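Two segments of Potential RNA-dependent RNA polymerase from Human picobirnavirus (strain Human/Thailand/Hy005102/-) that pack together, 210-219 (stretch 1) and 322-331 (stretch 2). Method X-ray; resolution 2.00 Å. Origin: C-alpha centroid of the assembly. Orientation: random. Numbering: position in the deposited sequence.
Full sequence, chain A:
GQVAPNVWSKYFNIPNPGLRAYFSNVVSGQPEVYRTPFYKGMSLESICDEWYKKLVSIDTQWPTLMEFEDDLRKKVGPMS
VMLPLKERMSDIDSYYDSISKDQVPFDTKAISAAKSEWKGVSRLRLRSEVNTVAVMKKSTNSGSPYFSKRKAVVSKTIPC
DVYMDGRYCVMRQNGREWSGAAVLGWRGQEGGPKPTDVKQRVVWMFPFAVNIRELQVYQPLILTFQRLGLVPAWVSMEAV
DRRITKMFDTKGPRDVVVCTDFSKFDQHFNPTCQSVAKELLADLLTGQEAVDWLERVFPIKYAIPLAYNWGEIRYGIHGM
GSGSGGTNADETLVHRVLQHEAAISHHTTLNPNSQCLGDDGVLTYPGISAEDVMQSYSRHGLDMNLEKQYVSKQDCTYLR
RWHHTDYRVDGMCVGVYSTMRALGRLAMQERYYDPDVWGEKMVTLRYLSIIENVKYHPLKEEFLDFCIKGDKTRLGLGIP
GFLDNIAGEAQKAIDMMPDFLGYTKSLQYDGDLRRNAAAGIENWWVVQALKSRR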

ATOM      1  N   VAL A 210       5.945   9.198  16.814  1.00 13.53           N
ATOM      2  CA  VAL A 210       6.832   8.303  16.069  1.00 14.88           C
ATOM      3  C   VAL A 210       6.784   8.631  14.582  1.00 15.80           C
ATOM      4  O   VAL A 210       7.826   8.737  13.925  1.00 16.03           O
ATOM      5  CB  VAL A 210       6.482   6.821  16.324  1.00 14.94           C
ATOM      6  CG1 VAL A 210       7.396   5.887  15.463  1.00 14.16           C
ATOM      7  CG2 VAL A 210       6.621   6.469  17.797  1.00 12.23           C
ATOM      8  N   ASN A 211       5.577   8.792  14.028  1.00 16.41           N
ATOM      9  CA  ASN A 211       5.448   9.092  12.604  1.00 15.63           C
ATOM     10  C   ASN A 211       6.143  10.406  12.238  1.00 19.17           C
ATOM     11  O   ASN A 211       6.786  10.500  11.188  1.00 16.71           O
ATOM     12  CB  ASN A 211       3.975   9.131  12.198  1.00 18.92           C
ATOM     13  CG  ASN A 211       3.412   7.759  11.869  1.00 21.08           C
ATOM     14  OD1 ASN A 211       4.153   6.813  11.555  1.00 24.56           O
ATOM     15  ND2 ASN A 211       2.109   7.645  11.932  1.00 20.22           N
ATOM     16  N   ILE A 212       6.025  11.435  13.085  1.00 15.56           N
ATOM     17  CA  ILE A 212       6.768  12.679  12.848  1.00 16.51           C
ATOM     18  C   ILE A 212       8.271  12.411  12.769  1.00 16.63           C
ATOM     19  O   ILE A 212       8.955  12.859  11.841  1.00 19.53           O
ATOM     20  CB  ILE A 212       6.454  13.716  13.945  1.00 20.26           C
ATOM     21  CG1 ILE A 212       4.986  14.131  13.901  1.00 19.44           C
ATOM     22  CG2 ILE A 212       7.379  14.936  13.800  1.00 19.97           C
ATOM     23  CD1 ILE A 212       4.549  14.968  15.136  1.00 18.21           C
ATOM     24  N   ARG A 213       8.819  11.707  13.761  1.00 16.40           N
ATOM     25  CA  ARG A 213      10.259  11.481  13.764  1.00 15.12           C
ATOM     26  C   ARG A 213      10.687  10.654  12.552  1.00 16.68           C
ATOM     27  O   ARG A 213      11.706  10.953  11.916  1.00 17.14           O
ATOM     28  CB  ARG A 213      10.678  10.806  15.064  1.00 17.16           C
ATOM     29  CG  ARG A 213      10.731  11.783  16.250  1.00 20.91           C
ATOM     30  CD  ARG A 213      11.871  12.721  16.017  1.00 26.31           C
ATOM     31  NE  ARG A 213      13.098  12.201  16.573  1.00 26.62           N
ATOM     32  CZ  ARG A 213      14.316  12.392  16.082  1.00 23.24           C
ATOM     33  NH1 ARG A 213      14.513  13.084  14.973  1.00 26.58           N
ATOM     34  NH2 ARG A 213      15.342  11.858  16.718  1.00 24.62           N
ATOM     35  N   GLU A 214       9.933   9.602  12.229  1.00 15.90           N
ATOM     36  CA  GLU A 214      10.240   8.802  11.042  1.00 17.37           C
ATOM     37  C   GLU A 214      10.234   9.664   9.783  1.00 18.42           C
ATOM     38  O   GLU A 214      11.169   9.616   8.973  1.00 17.08           O
ATOM     39  CB  GLU A 214       9.233   7.668  10.897  1.00 18.28           C
ATOM     40  CG  GLU A 214       9.301   6.597  11.953  1.00 17.34           C
ATOM     41  CD  GLU A 214       8.151   5.618  11.786  1.00 21.13           C
ATOM     42  OE1 GLU A 214       7.023   6.070  11.457  1.00 22.70           O
ATOM     43  OE2 GLU A 214       8.367   4.415  11.984  1.00 20.77           O
ATOM     44  N   LEU A 215       9.197  10.488   9.621  1.00 15.57           N
ATOM     45  CA  LEU A 215       9.029  11.230   8.379  1.00 18.39           C
ATOM     46  C   LEU A 215      10.040  12.354   8.219  1.00 18.96           C
ATOM     47  O   LEU A 215      10.191  12.872   7.110  1.00 19.57           O
ATOM     48  CB  LEU A 215       7.608  11.779   8.279  1.00 19.28           C
ATOM     49  CG  LEU A 215       6.507  10.740   8.042  1.00 23.96           C
ATOM     50  CD1 LEU A 215       5.138  11.404   8.092  1.00 25.67           C
ATOM     51  CD2 LEU A 215       6.693  10.047   6.713  1.00 25.43           C
ATOM     52  N   GLN A 216      10.735  12.750   9.291  1.00 19.19           N
ATOM     53  CA  GLN A 216      11.844  13.684   9.121  1.00 20.22           C
ATOM     54  C   GLN A 216      12.874  13.149   8.123  1.00 21.39           C
ATOM     55  O   GLN A 216      13.612  13.933   7.518  1.00 18.12           O
ATOM     56  CB  GLN A 216      12.522  13.964  10.457  1.00 17.94           C
ATOM     57  CG  GLN A 216      11.716  14.829  11.420  1.00 20.78           C
ATOM     58  CD  GLN A 216      12.507  15.098  12.673  1.00 25.96           C
ATOM     59  OE1 GLN A 216      12.443  14.327  13.633  1.00 25.69           O
ATOM     60  NE2 GLN A 216      13.311  16.158  12.653  1.00 22.87           N
ATOM     61  N   VAL A 217      12.965  11.825   7.979  1.00 17.98           N
ATOM     62  CA  VAL A 217      13.836  11.205   6.984  1.00 14.68           C
ATOM     63  C   VAL A 217      13.028  10.780   5.764  1.00 16.37           C
ATOM     64  O   VAL A 217      13.399  11.075   4.625  1.00 19.39           O
ATOM     65  CB  VAL A 217      14.595  10.003   7.568  1.00 16.85           C
ATOM     66  CG1 VAL A 217      15.135   9.125   6.428  1.00 17.16           C
ATOM     67  CG2 VAL A 217      15.738  10.475   8.440  1.00 14.19           C
ATOM     68  N   TYR A 218      11.918  10.080   5.979  1.00 15.70           N
ATOM     69  CA  TYR A 218      11.257   9.450   4.841  1.00 17.68           C
ATOM     70  C   TYR A 218      10.602  10.474   3.920  1.00 20.17           C
ATOM     71  O   TYR A 218      10.523  10.253   2.701  1.00 16.13           O
ATOM     72  CB  TYR A 218      10.253   8.413   5.319  1.00 15.77           C
ATOM     73  CG  TYR A 218      10.930   7.243   5.974  1.00 16.91           C
ATOM     74  CD1 TYR A 218      11.774   6.415   5.238  1.00 16.03           C
ATOM     75  CD2 TYR A 218      10.742   6.960   7.321  1.00 17.99           C
ATOM     76  CE1 TYR A 218      12.419   5.338   5.823  1.00 18.01           C
ATOM     77  CE2 TYR A 218      11.376   5.871   7.917  1.00 19.21           C
ATOM     78  CZ  TYR A 218      12.209   5.061   7.159  1.00 18.98           C
ATOM     79  OH  TYR A 218      12.842   3.977   7.732  1.00 17.46           O
ATOM     80  N   GLN A 219      10.124  11.604   4.474  1.00 16.80           N
ATOM     81  CA  GLN A 219       9.536  12.644   3.629  1.00 17.61           C
ATOM     82  C   GLN A 219      10.541  13.188   2.619  1.00 19.54           C
ATOM     83  O   GLN A 219      10.267  13.129   1.407  1.00 18.55           O
ATOM     84  CB  GLN A 219       8.955  13.765   4.505  1.00 23.51           C
ATOM     85  CG  GLN A 219       7.502  13.989   4.439  1.00 29.43           C
ATOM     86  CD  GLN A 219       7.082  15.028   5.482  1.00 31.47           C
ATOM     87  OE1 GLN A 219       7.798  16.004   5.735  1.00 33.98           O
ATOM     88  NE2 GLN A 219       5.931  14.811   6.090  1.00 32.31           N
ATOM     89  N   SER A 322       3.045  -2.460   9.621  1.00 25.74           N
ATOM     90  CA  SER A 322       2.336  -1.955   8.449  1.00 27.24           C
ATOM     91  C   SER A 322       1.557  -0.693   8.790  1.00 25.33           C
ATOM     92  O   SER A 322       0.456  -0.790   9.343  1.00 28.87           O
ATOM     93  CB  SER A 322       1.381  -3.025   7.904  1.00 29.06           C
ATOM     94  OG  SER A 322       1.937  -4.332   8.031  1.00 30.35           O
ATOM     95  N   GLY A 323       2.115   0.486   8.478  1.00 26.58           N
ATOM     96  CA  GLY A 323       1.595   1.746   9.003  1.00 24.62           C
ATOM     97  C   GLY A 323       2.663   2.737   9.441  1.00 28.54           C
ATOM     98  O   GLY A 323       2.374   3.917   9.676  1.00 26.73           O
ATOM     99  N   SER A 324       3.903   2.257   9.585  1.00 23.19           N
ATOM    100  CA  SER A 324       5.053   3.135   9.777  1.00 22.49           C
ATOM    101  C   SER A 324       5.165   4.170   8.665  1.00 23.47           C
ATOM    102  O   SER A 324       4.738   3.941   7.534  1.00 21.70           O
ATOM    103  CB  SER A 324       6.343   2.310   9.797  1.00 22.54           C
ATOM    104  OG  SER A 324       7.471   3.168   9.767  1.00 23.67           O
ATOM    105  N   GLY A 325       5.783   5.315   8.985  1.00 22.40           N
ATOM    106  CA  GLY A 325       6.103   6.281   7.945  1.00 26.79           C
ATOM    107  C   GLY A 325       7.133   5.769   6.947  1.00 28.88           C
ATOM    108  O   GLY A 325       7.255   6.320   5.845  1.00 24.62           O
ATOM    109  N   GLY A 326       7.876   4.726   7.308  1.00 21.91           N
ATOM    110  CA  GLY A 326       8.806   4.146   6.366  1.00 21.25           C
ATOM    111  C   GLY A 326       8.412   2.767   5.881  1.00 24.09           C
ATOM    112  O   GLY A 326       9.265   2.036   5.363  1.00 22.88           O
ATOM    113  N   THR A 327       7.133   2.396   6.030  1.00 22.99           N
ATOM    114  CA  THR A 327       6.694   1.069   5.601  1.00 20.06           C
ATOM    115  C   THR A 327       7.089   0.817   4.159  1.00 25.54           C
ATOM    116  O   THR A 327       7.716  -0.198   3.834  1.00 22.33           O
ATOM    117  CB  THR A 327       5.176   0.914   5.728  1.00 26.36           C
ATOM    118  OG1 THR A 327       4.774   1.010   7.101  1.00 29.10           O
ATOM    119  CG2 THR A 327       4.737  -0.451   5.164  1.00 24.73           C
ATOM    120  N   ASN A 328       6.729   1.745   3.277  1.00 23.79           N
ATOM    121  CA  ASN A 328       7.009   1.527   1.871  1.00 22.25           C
ATOM    122  C   ASN A 328       8.484   1.768   1.556  1.00 21.37           C
ATOM    123  O   ASN A 328       9.072   1.044   0.744  1.00 21.68           O
ATOM    124  CB  ASN A 328       6.103   2.419   1.029  1.00 25.38           C
ATOM    125  CG  ASN A 328       6.103   2.025  -0.416  1.00 35.54           C
ATOM    126  OD1 ASN A 328       6.877   2.557  -1.212  1.00 33.79           O
ATOM    127  ND2 ASN A 328       5.257   1.052  -0.766  1.00 36.24           N
ATOM    128  N   ALA A 329       9.098   2.765   2.196  1.00 16.93           N
ATOM    129  CA  ALA A 329      10.470   3.132   1.853  1.00 18.52           C
ATOM    130  C   ALA A 329      11.443   2.003   2.179  1.00 15.94           C
ATOM    131  O   ALA A 329      12.223   1.574   1.317  1.00 17.07           O
ATOM    132  CB  ALA A 329      10.874   4.415   2.577  1.00 18.10           C
ATOM    133  N   ASP A 330      11.428   1.523   3.431  1.00 13.75           N
ATOM    134  CA  ASP A 330      12.360   0.474   3.842  1.00 15.29           C
ATOM    135  C   ASP A 330      12.224  -0.749   2.946  1.00 15.58           C
ATOM    136  O   ASP A 330      13.219  -1.344   2.520  1.00 18.55           O
ATOM    137  CB  ASP A 330      12.118   0.052   5.299  1.00 15.91           C
ATOM    138  CG  ASP A 330      12.656   1.050   6.318  1.00 18.25           C
ATOM    139  OD1 ASP A 330      13.027   2.178   5.947  1.00 18.62           O
ATOM    140  OD2 ASP A 330      12.713   0.680   7.517  1.00 19.73           O
ATOM    141  N   GLU A 331      10.982  -1.156   2.692  1.00 16.68           N
ATOM    142  CA  GLU A 331      10.716  -2.356   1.917  1.00 15.77           C
ATOM    143  C   GLU A 331      11.157  -2.194   0.471  1.00 17.80           C
ATOM    144  O   GLU A 331      11.750  -3.107  -0.106  1.00 16.40           O
ATOM    145  CB  GLU A 331       9.235  -2.690   1.987  1.00 17.46           C
ATOM    146  CG  GLU A 331       8.816  -3.166   3.357  1.00 18.18           C
ATOM    147  CD  GLU A 331       7.402  -3.682   3.373  1.00 25.04           C
ATOM    148  OE1 GLU A 331       6.659  -3.440   2.394  1.00 22.98           O
ATOM    149  OE2 GLU A 331       7.041  -4.335   4.377  1.00 25.14           O
TER

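A carboxylate on a helix can organise a glycine-rich loop by taking up the polar hydrogens that the loop presents, and these two segments of a picobirnavirus polymerase offer a compact example. Residues 210-219 are all helical; residues 322-331 begin as a loop and enter a second helix at Thr327. Glu214, whose CA-to-CB bond points toward the loop, holds it with both carboxylate oxygens. OE2 of Glu214 accepts a hydrogen bond from OG of Ser324 at 2.7 Å, while OE1 of Glu214 accepts one from the backbone N of Gly325 at 2.9 Å, with a nearly straight N-H...O angle of 160°. The two donors belong to consecutive residues, so a single side chain fixes both a hydroxyl and the adjoining peptide.

One helical turn further on, Tyr218 makes the other polar link. Its OH donates to OD1 of Asp330 at 2.5 Å, a short bond of the kind expected between a phenol and a carboxylate in a buried setting. Because Asp330 lies in the second helix, this contact ties the tyrosine to that helix, while its ring also packs against the loop before it.

The loop is braced from within. A type I turn runs from Ser324 to Thr327 and is closed by a 3.2 Å hydrogen bond from N of Thr327 to O of Ser324. OG of Ser324 does double service: while donating to Glu214, it accepts a hydrogen bond from N of Gly326 at 2.9 Å. Thr327, its CA-to-CB bond directed away from the first helix, works on the loop instead, its OG1 accepting from N of Gly323 at 3.0 Å and donating to O of Ser324 at 3.0 Å.

The absence of side chains at Gly325 and Gly326 allows the close approach, with the CA atoms of Asn211 and Gly325 5.5 Å apart and those of Tyr218 and Gly326 6.0 Å apart. Gly326, at the N-cap position, lays its CA over one face of the Tyr218 ring, 3.4 Å from the centroid and only 10° off the normal, a CH-pi contact. A CB here would lie 2.2 Å from CZ of Tyr218, a plain clash. At Gly325 a CB would be tight against CD2 of Leu215, at 3.1 Å, and OE1 of Glu214, at 3.3 Å. Van der Waals packing completes the join: CB of Ala329 sits 3.4 Å from CD1 of Tyr218, an apolar contact, and CD2 of Leu215 comes within 3.9 Å of the carbonyl O of Gly325.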